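Amidohydrolase (PDB 4F0L) is a metal-dependent amidohydrolase that probably acts as a deaminase, perhaps on formimidoylglutamate as in HutF enzymes, and binds a single iron ion here. Local coordinates at residues His67-Gly72 and Glu92-Phe97; Phe97-Thr102 and Gly181-Ile186; Cys300-Ala305 and Ser330-Gly335; Ala110-Val115 and Glu444-Phe449. All blocks are in the same frame, centred on the assembly; numbering follows the deposited sequence.

Interaction 1: residues His67-Gly72 and Glu92-Phe97. With FE (Fe (III) ion), chain E.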
loop_
_atom_site.group_PDB
_atom_site.type_symbol
_atom_site.label_atom_id
_atom_site.label_comp_id
_atom_site.label_asym_id
_atom_site.label_seq_id
_atom_site.Cartn_x
_atom_site.Cartn_y
_atom_site.Cartn_z
ATOM N N HIS B 67 9.863 16.268 -4.193
ATOM C CA HIS B 67 9.458 17.613 -4.572
ATOM C C HIS B 67 8.467 18.083 -3.578
ATOM O O HIS B 67 7.269 17.766 -3.678
ATOM C CB HIS B 67 8.839 17.630 -5.965
ATOM C CG HIS B 67 9.583 16.790 -6.949
ATOM N ND1 HIS B 67 10.863 17.018 -7.261
ATOM C CD2 HIS B 67 9.191 15.683 -7.676
ATOM C CE1 HIS B 67 11.263 16.090 -8.168
ATOM N NE2 HIS B 67 10.238 15.285 -8.411
ATOM N N ALA B 68 8.935 18.892 -2.631
ATOM C CA ALA B 68 8.161 19.180 -1.424
ATOM C C ALA B 68 6.797 19.788 -1.745
ATOM O O ALA B 68 5.807 19.413 -1.138
ATOM C CB ALA B 68 8.927 20.078 -0.466
ATOM N N PHE B 69 6.729 20.690 -2.721
ATOM C CA PHE B 69 5.465 21.386 -3.012
ATOM C C PHE B 69 4.345 20.461 -3.456
ATOM O O PHE B 69 3.191 20.767 -3.241
ATOM C CB PHE B 69 5.663 22.531 -4.028
ATOM C CG PHE B 69 5.885 22.074 -5.446
ATOM C CD1 PHE B 69 4.820 21.880 -6.296
ATOM C CD2 PHE B 69 7.177 21.853 -5.932
ATOM C CE1 PHE B 69 5.033 21.465 -7.610
ATOM C CE2 PHE B 69 7.398 21.442 -7.234
ATOM C CZ PHE B 69 6.318 21.242 -8.076
ATOM N N GLN B 70 4.703 19.325 -4.058
ATOM C CA GLN B 70 3.726 18.386 -4.555
ATOM C C GLN B 70 2.957 17.714 -3.426
ATOM O O GLN B 70 1.851 17.191 -3.656
ATOM C CB GLN B 70 4.367 17.358 -5.516
ATOM C CG GLN B 70 4.873 18.027 -6.801
ATOM C CD GLN B 70 5.544 17.078 -7.767
ATOM O OE1 GLN B 70 5.471 15.881 -7.620
ATOM N NE2 GLN B 70 6.149 17.620 -8.815
ATOM N N TYR B 71 3.518 17.718 -2.216
ATOM C CA TYR B 71 2.791 17.208 -1.043
ATOM C C TYR B 71 1.455 17.933 -0.899
ATOM O O TYR B 71 0.488 17.368 -0.415
ATOM C CB TYR B 71 3.608 17.441 0.210
ATOM C CG TYR B 71 3.043 16.956 1.545
ATOM C CD1 TYR B 71 2.977 15.598 1.864
ATOM C CD2 TYR B 71 2.663 17.884 2.523
ATOM C CE1 TYR B 71 2.487 15.168 3.095
ATOM C CE2 TYR B 71 2.203 17.479 3.756
ATOM C CZ TYR B 71 2.099 16.110 4.041
ATOM O OH TYR B 71 1.647 15.731 5.284
ATOM N N GLY B 72 1.423 19.211 -1.267
ATOM C CA GLY B 72 0.178 19.973 -1.212
ATOM C C GLY B 72 -0.917 19.432 -2.131
ATOM O O GLY B 72 -2.091 19.604 -1.853
ATOM N N GLU B 92 -2.183 19.515 -14.795
ATOM C CA GLU B 92 -2.990 20.719 -14.505
ATOM C C GLU B 92 -2.907 21.075 -13.016
ATOM O O GLU B 92 -2.677 22.236 -12.669
ATOM C CB GLU B 92 -4.463 20.573 -14.929
ATOM C CG GLU B 92 -5.352 21.712 -14.410
ATOM C CD GLU B 92 -6.685 21.860 -15.143
ATOM O OE1 GLU B 92 -7.358 20.834 -15.396
ATOM O OE2 GLU B 92 -7.073 23.020 -15.450
ATOM N N ILE B 93 -3.105 20.077 -12.150
ATOM C CA ILE B 93 -3.055 20.305 -10.716
ATOM C C ILE B 93 -1.615 20.673 -10.332
ATOM O O ILE B 93 -1.407 21.623 -9.592
ATOM C CB ILE B 93 -3.571 19.109 -9.898
ATOM C CG1 ILE B 93 -5.037 18.765 -10.264
ATOM C CG2 ILE B 93 -3.464 19.402 -8.408
ATOM C CD1 ILE B 93 -6.033 19.914 -10.182
ATOM N N MET B 94 -0.629 19.973 -10.886
ATOM C CA MET B 94 0.755 20.233 -10.524
ATOM C C MET B 94 1.154 21.681 -10.871
ATOM O O MET B 94 1.748 22.371 -10.038
ATOM C CB MET B 94 1.712 19.233 -11.168
ATOM C CG MET B 94 3.117 19.305 -10.569
ATOM S SD MET B 94 4.202 20.508 -11.396
ATOM C CE MET B 94 4.766 19.445 -12.728
ATOM N N TYR B 95 0.803 22.135 -12.076
ATOM C CA TYR B 95 1.096 23.510 -12.487
ATOM C C TYR B 95 0.241 24.567 -11.728
ATOM O O TYR B 95 0.726 25.651 -11.467
ATOM C CB TYR B 95 1.024 23.682 -14.020
ATOM C CG TYR B 95 2.280 23.182 -14.699
ATOM C CD1 TYR B 95 3.425 23.974 -14.750
ATOM C CD2 TYR B 95 2.347 21.891 -15.248
ATOM C CE1 TYR B 95 4.590 23.506 -15.343
ATOM C CE2 TYR B 95 3.505 21.417 -15.843
ATOM C CZ TYR B 95 4.628 22.222 -15.882
ATOM O OH TYR B 95 5.783 21.742 -16.466
ATOM N N LYS B 96 -0.994 24.250 -11.331
ATOM C CA LYS B 96 -1.748 25.164 -10.463
ATOM C C LYS B 96 -0.972 25.464 -9.172
ATOM O O LYS B 96 -0.805 26.633 -8.819
ATOM C CB LYS B 96 -3.129 24.627 -10.119
ATOM C CG LYS B 96 -3.867 25.479 -9.088
ATOM C CD LYS B 96 -5.356 25.176 -9.038
ATOM C CE LYS B 96 -5.976 25.669 -7.731
ATOM N NZ LYS B 96 -7.468 25.703 -7.770
ATOM N N PHE B 97 -0.470 24.419 -8.498
ATOM C CA PHE B 97 0.379 24.605 -7.309
ATOM C C PHE B 97 1.721 25.285 -7.650
ATOM O O PHE B 97 2.104 26.246 -6.993
ATOM C CB PHE B 97 0.655 23.276 -6.578
ATOM C CG PHE B 97 -0.460 22.845 -5.669
ATOM C CD1 PHE B 97 -1.663 22.393 -6.202
ATOM C CD2 PHE B 97 -0.327 22.931 -4.281
ATOM C CE1 PHE B 97 -2.708 22.006 -5.369
ATOM C CE2 PHE B 97 -1.361 22.552 -3.448
ATOM C CZ PHE B 97 -2.552 22.086 -3.992
HETATM FE FE FE E . 10.660 13.392 -9.415
HETATM O O HOH W 1 9.804 11.750 -10.557
HETATM O O HOH W 2 8.906 14.209 -10.613
#
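The F69 ring has Q70 CG lying 3.5 Å above one face, toward the rim, while M94 SD and F97 CB lie at its edge. The sulfur is 5.1 Å from the ring centroid and almost in the ring plane, so this Met-aromatic contact is edge-on. M94 SD comes within 4.0 Å of F69 CE1. M94 gets there with CG anti to its backbone N (chi1 -168°) and bends at both following torsions, which fold the thioether against the ring. F69 CG takes the crowded position between N and the carbonyl carbon (chi1 74°), and the ring's edge meets M94. The extended Q70 chain crosses M94 obliquely, NE2 lying 3.9 Å from M94 CG. Farther along, the F97 ring lies close against the backbone of G72 and meets its carbonyl obliquely, with F97 CZ 3.3 Å from G72 O. No hydrogen bond joins the segments. At the start of 67-72, H67 NE2 binds the iron at 2.2 Å, with two waters, H65, H241 and D329 as the other ligands, and its ND1 is held by F128 O. H65 and H67 form the HxH metal motif at the end of the first barrel strand, typical of the amidohydrolase TIM barrel.

Interaction 2: residues Phe97-Thr102 and Gly181-Ile186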
loop_
_atom_site.group_PDB
_atom_site.type_symbol
_atom_site.label_atom_id
_atom_site.label_comp_id
_atom_site.label_asym_id
_atom_site.label_seq_id
_atom_site.Cartn_x
_atom_site.Cartn_y
_atom_site.Cartn_z
ATOM N N PHE B 97 -0.470 24.419 -8.498
ATOM C CA PHE B 97 0.379 24.605 -7.309
ATOM C C PHE B 97 1.721 25.285 -7.650
ATOM O O PHE B 97 2.104 26.246 -6.993
ATOM C CB PHE B 97 0.655 23.276 -6.578
ATOM C CG PHE B 97 -0.460 22.845 -5.669
ATOM C CD1 PHE B 97 -1.663 22.393 -6.202
ATOM C CD2 PHE B 97 -0.327 22.931 -4.281
ATOM C CE1 PHE B 97 -2.708 22.006 -5.369
ATOM C CE2 PHE B 97 -1.361 22.552 -3.448
ATOM C CZ PHE B 97 -2.552 22.086 -3.992
ATOM N N ALA B 98 2.430 24.743 -8.640
ATOM C CA ALA B 98 3.779 25.210 -8.981
ATOM C C ALA B 98 3.774 26.709 -9.339
ATOM O O ALA B 98 4.661 27.432 -8.926
ATOM C CB ALA B 98 4.393 24.370 -10.116
ATOM N N LEU B 99 2.738 27.172 -10.039
ATOM C CA LEU B 99 2.740 28.533 -10.572
ATOM C C LEU B 99 2.220 29.573 -9.585
ATOM O O LEU B 99 2.426 30.748 -9.822
ATOM C CB LEU B 99 1.971 28.620 -11.901
ATOM C CG LEU B 99 2.595 27.870 -13.091
ATOM C CD1 LEU B 99 1.663 27.867 -14.293
ATOM C CD2 LEU B 99 3.953 28.458 -13.468
ATOM N N THR B 100 1.591 29.162 -8.478
ATOM C CA THR B 100 1.018 30.126 -7.519
ATOM C C THR B 100 1.634 30.087 -6.121
ATOM O O THR B 100 1.432 31.007 -5.331
ATOM C CB THR B 100 -0.500 29.931 -7.347
ATOM O OG1 THR B 100 -0.761 28.582 -6.917
ATOM C CG2 THR B 100 -1.227 30.240 -8.642
ATOM N N MET B 101 2.403 29.050 -5.805
ATOM C CA MET B 101 2.902 28.917 -4.446
ATOM C C MET B 101 3.888 30.048 -4.078
ATOM O O MET B 101 4.804 30.338 -4.826
ATOM C CB MET B 101 3.544 27.560 -4.228
ATOM C CG MET B 101 3.674 27.210 -2.746
ATOM S SD MET B 101 4.164 25.523 -2.409
ATOM C CE MET B 101 2.637 24.738 -2.900
ATOM N N THR B 102 3.666 30.670 -2.929
ATOM C CA THR B 102 4.546 31.686 -2.396
ATOM C C THR B 102 5.640 31.045 -1.510
ATOM O O THR B 102 5.526 29.876 -1.117
ATOM C CB THR B 102 3.767 32.632 -1.509
ATOM O OG1 THR B 102 3.354 31.908 -0.344
ATOM C CG2 THR B 102 2.524 33.214 -2.247
ATOM N N GLY B 181 4.954 27.982 -19.117
ATOM C CA GLY B 181 4.556 27.195 -17.935
ATOM C C GLY B 181 5.722 26.818 -17.026
ATOM O O GLY B 181 5.543 26.604 -15.824
ATOM N N GLN B 182 6.914 26.716 -17.608
ATOM C CA GLN B 182 8.143 26.356 -16.865
ATOM C C GLN B 182 8.917 27.527 -16.285
ATOM O O GLN B 182 10.005 27.347 -15.714
ATOM C CB GLN B 182 9.069 25.540 -17.767
ATOM C CG GLN B 182 8.682 24.090 -17.741
ATOM C CD GLN B 182 7.883 23.695 -18.934
ATOM O OE1 GLN B 182 8.459 23.429 -20.004
ATOM N NE2 GLN B 182 6.543 23.650 -18.777
ATOM N N ARG B 183 8.364 28.719 -16.426
ATOM C CA ARG B 183 9.082 29.943 -16.095
ATOM C C ARG B 183 9.673 30.032 -14.684
ATOM O O ARG B 183 10.685 30.698 -14.498
ATOM C CB ARG B 183 8.184 31.155 -16.314
ATOM C CG ARG B 183 6.996 31.224 -15.381
ATOM C CD ARG B 183 6.094 32.382 -15.778
ATOM N NE ARG B 183 4.806 32.396 -15.091
ATOM C CZ ARG B 183 3.728 31.736 -15.489
ATOM N NH1 ARG B 183 3.725 30.959 -16.574
ATOM N NH2 ARG B 183 2.615 31.868 -14.791
ATOM N N ARG B 184 9.068 29.402 -13.686
ATOM C CA ARG B 184 9.644 29.491 -12.329
ATOM C C ARG B 184 10.815 28.526 -12.107
ATOM O O ARG B 184 11.435 28.559 -11.048
ATOM C CB ARG B 184 8.589 29.219 -11.259
ATOM C CG ARG B 184 7.324 30.040 -11.413
ATOM C CD ARG B 184 6.432 29.864 -10.216
ATOM N NE ARG B 184 6.954 30.516 -9.008
ATOM C CZ ARG B 184 6.378 30.462 -7.806
ATOM N NH1 ARG B 184 5.257 29.783 -7.617
ATOM N NH2 ARG B 184 6.889 31.127 -6.782
ATOM N N PHE B 185 11.078 27.645 -13.088
ATOM C CA PHE B 185 12.064 26.559 -12.943
ATOM C C PHE B 185 13.370 26.894 -13.627
ATOM O O PHE B 185 14.382 26.245 -13.379
ATOM C CB PHE B 185 11.565 25.250 -13.575
ATOM C CG PHE B 185 10.154 24.843 -13.194
ATOM C CD1 PHE B 185 9.586 25.225 -11.999
ATOM C CD2 PHE B 185 9.403 24.059 -14.073
ATOM C CE1 PHE B 185 8.304 24.854 -11.667
ATOM C CE2 PHE B 185 8.106 23.682 -13.759
ATOM C CZ PHE B 185 7.559 24.088 -12.555
ATOM N N ILE B 186 13.331 27.894 -14.497
ATOM C CA ILE B 186 14.354 28.127 -15.514
ATOM C C ILE B 186 15.580 28.826 -14.940
ATOM O O ILE B 186 15.454 29.749 -14.152
ATOM C CB ILE B 186 13.761 29.026 -16.648
ATOM C CG1 ILE B 186 12.648 28.305 -17.382
ATOM C CG2 ILE B 186 14.814 29.526 -17.642
ATOM C CD1 ILE B 186 11.997 29.175 -18.450
#
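The C-terminal end of helix 88-100, a helix of the amidohydrolase fold outside the barrel strands, is held by an arginine from the loop before helix 189-203. R184 points its CB at the helix end and bends at chi3 (71°), bringing NH1 and NH2 end-on to a single acceptor, M101 O. That oxygen lies in the guanidinium plane: NH1 meets it on a lone pair at 2.9 Å, and NH2 lies nearly along the C=O axis. NH1 also donates to A98 O at 2.8 Å, from above the carbonyl plane and with a bent N-H...O angle of 135°. One positive group thus serves two carbonyls, A98 O in the last turn and M101 O in the loop after it, where the helix dipole would probably welcome it. NE donates to H133 O, so bonds from all three nitrogens together should limit rotation of the guanidinium. L99 CD2 sits over the centre of one face of the R183 guanidinium, 3.8 Å above its plane. R183 is itself anchored by E180 O and C135 O. A98 CB meets the F185 ring at its edge. An arginine gathering backbone carbonyls at and just beyond a helix end here joins helix 88-100 to a loop of the amidohydrolase fold.

Interaction 3: residues Cys300-Ala305 and Ser330-Gly335; sequences CPVTEA and SNVLIG
Two hydroxyls make the central contact: T303 OG1 and S330 OG are hydrogen-bonded at 2.9 Å, and either could be the donor. T303 places OG1 anti to its carbonyl carbon (chi1 -64°), and S330 swings OG into the crowded position between N and carbonyl carbon (chi1 69°), so the two meet tip to tip. T303 CG2 packs alongside, 3.7 Å from S330 CB. One helix position earlier, the side chains are apolar: V302 CG1, anti to its backbone N, crosses obliquely to V332 CG1 at 3.9 Å and reaches L333 CB at 4.2 Å. In the next shell, S330 OG receives a weak bond from V332 N, within the same turn, and T303 OG1 has a weak hydrogen bond with S328 O. C300 N donates at 2.9 Å to E304 OE2 from above the carboxylate plane; that oxygen also accepts from H278 ND1. N331 turns away from the helix and donates through ND2 to S66 OG, next to the metal ligand H67. T303 also packs on D329, an iron ligand that immediately precedes S330. The contact therefore lies in the second shell of the metal site, between the short helix after strand 296-299 and the loop after strand 323-326, at the C-terminal ends of the strands of the amidohydrolase TIM barrel.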
loop_
_atom_site.group_PDB
_atom_site.type_symbol
_atom_site.label_atom_id
_atom_site.label_comp_id
_atom_site.label_asym_id
_atom_site.label_seq_id
_atom_site.Cartn_x
_atom_site.Cartn_y
_atom_site.Cartn_z
ATOM N N CYS B 300 11.265 5.285 -6.976
ATOM C CA CYS B 300 10.111 5.954 -6.406
ATOM C C CYS B 300 8.873 5.109 -6.663
ATOM O O CYS B 300 8.028 5.486 -7.466
ATOM C CB CYS B 300 9.972 7.362 -7.015
ATOM S SG CYS B 300 11.486 8.392 -6.824
ATOM N N PRO B 301 8.754 3.951 -5.965
ATOM C CA PRO B 301 7.781 2.966 -6.405
ATOM C C PRO B 301 6.305 3.408 -6.327
ATOM O O PRO B 301 5.529 3.128 -7.258
ATOM C CB PRO B 301 8.049 1.751 -5.499
ATOM C CG PRO B 301 9.441 1.916 -5.003
ATOM C CD PRO B 301 9.731 3.395 -4.983
ATOM N N VAL B 302 5.924 4.070 -5.233
ATOM C CA VAL B 302 4.552 4.560 -5.106
ATOM C C VAL B 302 4.212 5.600 -6.141
ATOM O O VAL B 302 3.170 5.497 -6.776
ATOM C CB VAL B 302 4.261 5.062 -3.693
ATOM C CG1 VAL B 302 2.947 5.863 -3.605
ATOM C CG2 VAL B 302 4.260 3.817 -2.799
ATOM N N THR B 303 5.087 6.573 -6.351
ATOM C CA THR B 303 4.844 7.584 -7.381
ATOM C C THR B 303 4.824 6.968 -8.770
ATOM O O THR B 303 3.971 7.292 -9.586
ATOM C CB THR B 303 5.856 8.755 -7.315
ATOM O OG1 THR B 303 5.690 9.442 -6.070
ATOM C CG2 THR B 303 5.616 9.794 -8.468
ATOM N N GLU B 304 5.731 6.035 -9.039
ATOM C CA GLU B 304 5.791 5.383 -10.344
ATOM C C GLU B 304 4.480 4.617 -10.623
ATOM O O GLU B 304 3.980 4.587 -11.756
ATOM C CB GLU B 304 7.024 4.447 -10.421
ATOM C CG GLU B 304 8.344 5.203 -10.643
ATOM C CD GLU B 304 9.576 4.508 -10.085
ATOM O OE1 GLU B 304 9.560 3.276 -9.924
ATOM O OE2 GLU B 304 10.580 5.195 -9.808
ATOM N N ALA B 305 3.942 3.965 -9.592
ATOM C CA ALA B 305 2.624 3.300 -9.728
ATOM C C ALA B 305 1.510 4.330 -9.957
ATOM O O ALA B 305 0.654 4.137 -10.816
ATOM C CB ALA B 305 2.300 2.500 -8.475
ATOM N N SER B 330 6.523 12.417 -5.663
ATOM C CA SER B 330 5.330 13.279 -5.748
ATOM C C SER B 330 4.771 13.525 -4.380
ATOM O O SER B 330 3.928 14.429 -4.171
ATOM C CB SER B 330 4.217 12.662 -6.633
ATOM O OG SER B 330 3.637 11.514 -6.011
ATOM N N ASN B 331 5.225 12.713 -3.425
ATOM C CA ASN B 331 4.785 12.871 -2.021
ATOM C C ASN B 331 3.283 12.653 -1.851
ATOM O O ASN B 331 2.642 13.169 -0.889
ATOM C CB ASN B 331 5.266 14.208 -1.457
ATOM C CG ASN B 331 6.812 14.252 -1.331
ATOM O OD1 ASN B 331 7.396 13.333 -0.823
ATOM N ND2 ASN B 331 7.451 15.321 -1.783
ATOM N N VAL B 332 2.706 11.841 -2.745
ATOM C CA VAL B 332 1.260 11.499 -2.659
ATOM C C VAL B 332 0.953 10.659 -1.413
ATOM O O VAL B 332 -0.131 10.808 -0.768
ATOM C CB VAL B 332 0.742 10.794 -3.939
ATOM C CG1 VAL B 332 1.475 9.447 -4.232
ATOM C CG2 VAL B 332 -0.763 10.565 -3.858
ATOM N N LEU B 333 1.889 9.799 -1.039
ATOM C CA LEU B 333 1.685 8.890 0.119
ATOM C C LEU B 333 3.052 8.549 0.708
ATOM O O LEU B 333 3.936 8.097 -0.025
ATOM C CB LEU B 333 0.936 7.580 -0.289
ATOM C CG LEU B 333 0.594 6.562 0.866
ATOM C CD1 LEU B 333 -0.071 7.249 2.004
ATOM C CD2 LEU B 333 -0.367 5.467 0.459
ATOM N N ILE B 334 3.216 8.792 2.001
ATOM C CA ILE B 334 4.524 8.762 2.669
ATOM C C ILE B 334 4.648 7.487 3.540
ATOM O O ILE B 334 3.896 7.328 4.458
ATOM C CB ILE B 334 4.734 9.998 3.597
ATOM C CG1 ILE B 334 4.470 11.327 2.872
ATOM C CG2 ILE B 334 6.152 9.963 4.196
ATOM C CD1 ILE B 334 5.231 11.514 1.554
ATOM N N GLY B 335 5.576 6.585 3.210
ATOM C CA GLY B 335 5.789 5.389 4.012
ATOM C C GLY B 335 6.912 4.495 3.528
ATOM O O GLY B 335 7.060 4.263 2.331
#

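Interaction 4: residues Ala110-Val115 and Glu444-Phe449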
loop_
_atom_site.group_PDB
_atom_site.type_symbol
_atom_site.label_atom_id
_atom_site.label_comp_id
_atom_site.label_asym_id
_atom_site.label_seq_id
_atom_site.Cartn_x
_atom_site.Cartn_y
_atom_site.Cartn_z
ATOM N N ALA B 110 6.556 22.277 2.964
ATOM C CA ALA B 110 7.760 21.473 3.185
ATOM C C ALA B 110 7.894 21.032 4.643
ATOM O O ALA B 110 8.270 19.908 4.919
ATOM C CB ALA B 110 8.993 22.256 2.762
ATOM N N LEU B 111 7.600 21.918 5.581
ATOM C CA LEU B 111 7.656 21.521 6.985
ATOM C C LEU B 111 6.724 20.358 7.278
ATOM O O LEU B 111 7.157 19.344 7.873
ATOM C CB LEU B 111 7.404 22.695 7.942
ATOM C CG LEU B 111 7.348 22.331 9.437
ATOM C CD1 LEU B 111 8.658 21.726 9.898
ATOM C CD2 LEU B 111 6.964 23.539 10.297
ATOM N N ARG B 112 5.465 20.455 6.851
ATOM C CA ARG B 112 4.501 19.413 7.181
ATOM C C ARG B 112 4.856 18.096 6.493
ATOM O O ARG B 112 4.647 17.023 7.055
ATOM C CB ARG B 112 3.080 19.848 6.827
ATOM C CG ARG B 112 1.993 18.899 7.272
ATOM C CD ARG B 112 1.964 18.774 8.801
ATOM N NE ARG B 112 1.056 17.740 9.310
ATOM C CZ ARG B 112 1.338 16.427 9.372
ATOM N NH1 ARG B 112 2.497 15.941 8.973
ATOM N NH2 ARG B 112 0.433 15.593 9.840
ATOM N N LEU B 113 5.395 18.186 5.291
ATOM C CA LEU B 113 5.946 17.013 4.604
ATOM C C LEU B 113 7.095 16.345 5.348
ATOM O O LEU B 113 7.125 15.107 5.515
ATOM C CB LEU B 113 6.445 17.409 3.237
ATOM C CG LEU B 113 7.243 16.320 2.523
ATOM C CD1 LEU B 113 6.412 15.060 2.333
ATOM C CD2 LEU B 113 7.863 16.830 1.199
ATOM N N TYR B 114 8.030 17.162 5.812
ATOM C CA TYR B 114 9.193 16.602 6.494
ATOM C C TYR B 114 8.781 16.005 7.839
ATOM O O TYR B 114 9.347 15.000 8.269
ATOM C CB TYR B 114 10.344 17.635 6.610
ATOM C CG TYR B 114 10.887 18.136 5.260
ATOM C CD1 TYR B 114 10.780 17.369 4.095
ATOM C CD2 TYR B 114 11.510 19.367 5.155
ATOM C CE1 TYR B 114 11.250 17.833 2.878
ATOM C CE2 TYR B 114 11.994 19.817 3.963
ATOM C CZ TYR B 114 11.862 19.057 2.823
ATOM O OH TYR B 114 12.331 19.504 1.606
ATOM N N VAL B 115 7.776 16.590 8.500
ATOM C CA VAL B 115 7.218 15.965 9.690
ATOM C C VAL B 115 6.620 14.577 9.367
ATOM O O VAL B 115 6.851 13.584 10.074
ATOM C CB VAL B 115 6.184 16.872 10.367
ATOM C CG1 VAL B 115 5.251 16.057 11.282
ATOM C CG2 VAL B 115 6.877 18.022 11.111
ATOM N N GLU B 444 1.295 21.974 15.227
ATOM C CA GLU B 444 1.636 23.323 14.794
ATOM C C GLU B 444 1.918 23.324 13.273
ATOM O O GLU B 444 1.406 24.169 12.516
ATOM C CB GLU B 444 2.883 23.832 15.551
ATOM C CG GLU B 444 2.802 23.915 17.083
ATOM C CD GLU B 444 3.130 22.624 17.853
ATOM O OE1 GLU B 444 3.165 21.523 17.269
ATOM O OE2 GLU B 444 3.309 22.711 19.101
ATOM N N ALA B 445 2.700 22.355 12.822
ATOM C CA ALA B 445 2.995 22.247 11.392
ATOM C C ALA B 445 1.724 22.055 10.582
ATOM O O ALA B 445 1.554 22.658 9.514
ATOM C CB ALA B 445 3.977 21.126 11.119
ATOM N N GLU B 446 0.821 21.221 11.094
ATOM C CA GLU B 446 -0.468 20.977 10.434
ATOM C C GLU B 446 -1.341 22.220 10.301
ATOM O O GLU B 446 -1.965 22.450 9.243
ATOM C CB GLU B 446 -1.229 19.882 11.180
ATOM C CG GLU B 446 -2.576 19.528 10.584
ATOM C CD GLU B 446 -2.485 18.922 9.191
ATOM O OE1 GLU B 446 -1.380 18.678 8.649
ATOM O OE2 GLU B 446 -3.562 18.697 8.622
ATOM N N ARG B 447 -1.442 23.000 11.373
ATOM C CA ARG B 447 -2.240 24.243 11.294
ATOM C C ARG B 447 -1.707 25.151 10.195
ATOM O O ARG B 447 -2.473 25.703 9.415
ATOM C CB ARG B 447 -2.280 24.990 12.623
ATOM C CG ARG B 447 -3.253 24.418 13.621
ATOM C CD ARG B 447 -3.375 25.305 14.885
ATOM N NE ARG B 447 -2.188 25.192 15.760
ATOM C CZ ARG B 447 -2.003 24.254 16.704
ATOM N NH1 ARG B 447 -0.883 24.236 17.425
ATOM N NH2 ARG B 447 -2.939 23.349 16.965
ATOM N N ALA B 448 -0.393 25.313 10.130
ATOM C CA ALA B 448 0.192 26.164 9.102
ATOM C C ALA B 448 -0.027 25.557 7.691
ATOM O O ALA B 448 -0.315 26.277 6.731
ATOM C CB ALA B 448 1.672 26.394 9.392
ATOM N N PHE B 449 0.075 24.236 7.585
ATOM C CA PHE B 449 -0.173 23.551 6.322
ATOM C C PHE B 449 -1.612 23.750 5.829
ATOM O O PHE B 449 -1.810 24.050 4.658
ATOM C CB PHE B 449 0.140 22.060 6.470
ATOM C CG PHE B 449 -0.183 21.235 5.262
ATOM C CD1 PHE B 449 0.480 21.428 4.059
ATOM C CD2 PHE B 449 -1.157 20.245 5.331
ATOM C CE1 PHE B 449 0.176 20.671 2.936
ATOM C CE2 PHE B 449 -1.457 19.484 4.207
ATOM C CZ PHE B 449 -0.786 19.701 3.008
#
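E446 OE1 is gripped by two arginines: R112 NE of the same chain, 2.7 Å away, and R402 NH2 of the second subunit, which forms a salt bridge with it. The bond from NE is weak in direction, its N-H...O angle being only 130°, so attraction between charges probably contributes more than alignment to the R112 salt bridge. OE1 lies near the guanidinium plane, at its edge, while the carboxylate plane is turned 76° from that plane. Both side chains leave their helices with CG anti to the backbone N and then bend at chi2. The other carboxylate oxygen, OE2, accepts from Q450 NE2. R402 of the second subunit brings a like charge close to R112 NE, a repulsion that E446 would be expected to offset.

Around this polar centre two helices pack. Helix 103-119, among the helices around the amidohydrolase barrel, meets the C-terminal helix 442-457 at 8.8 Å between the axes of the short segments, with a signed crossing angle of -140°. The backbones are nearest at R112 and the small A445. The CB of A445 lies 3.9 Å from L111 CD2 and 4.2 Å from V115 CG2, and R112 CD passes beside it. The aliphatic start of R112 runs on to F449, CB to CB at 3.7 Å, and the two side chains cross at about a right angle. F449 carries the packing onward to the ring of Y71, and R402 of the second subunit packs on F449 as well.

How the interactions relate
Interactions 1 and 3 both border the iron site: H67 is a ligand, while the T303 side chain is about 6 Å from the metal. They meet where Q70 OE1 lies 3.2 Å from S330 CA and N331 ND2 lies 3.1 Å from H67 O. Interaction 2 continues interaction 1 along helix 88-100, their centres about 9 Å apart; they share F97, and F69 CB packs on M101 SD at 3.7 Å. Interaction 4 is away from the metal, yet L113 links it to interactions 1 and 3, its CD2 lying 3.5 Å from A68 CA and 3.4 Å from N331 ND2. Segments of interactions 1, 3 and 4 reach the second subunit.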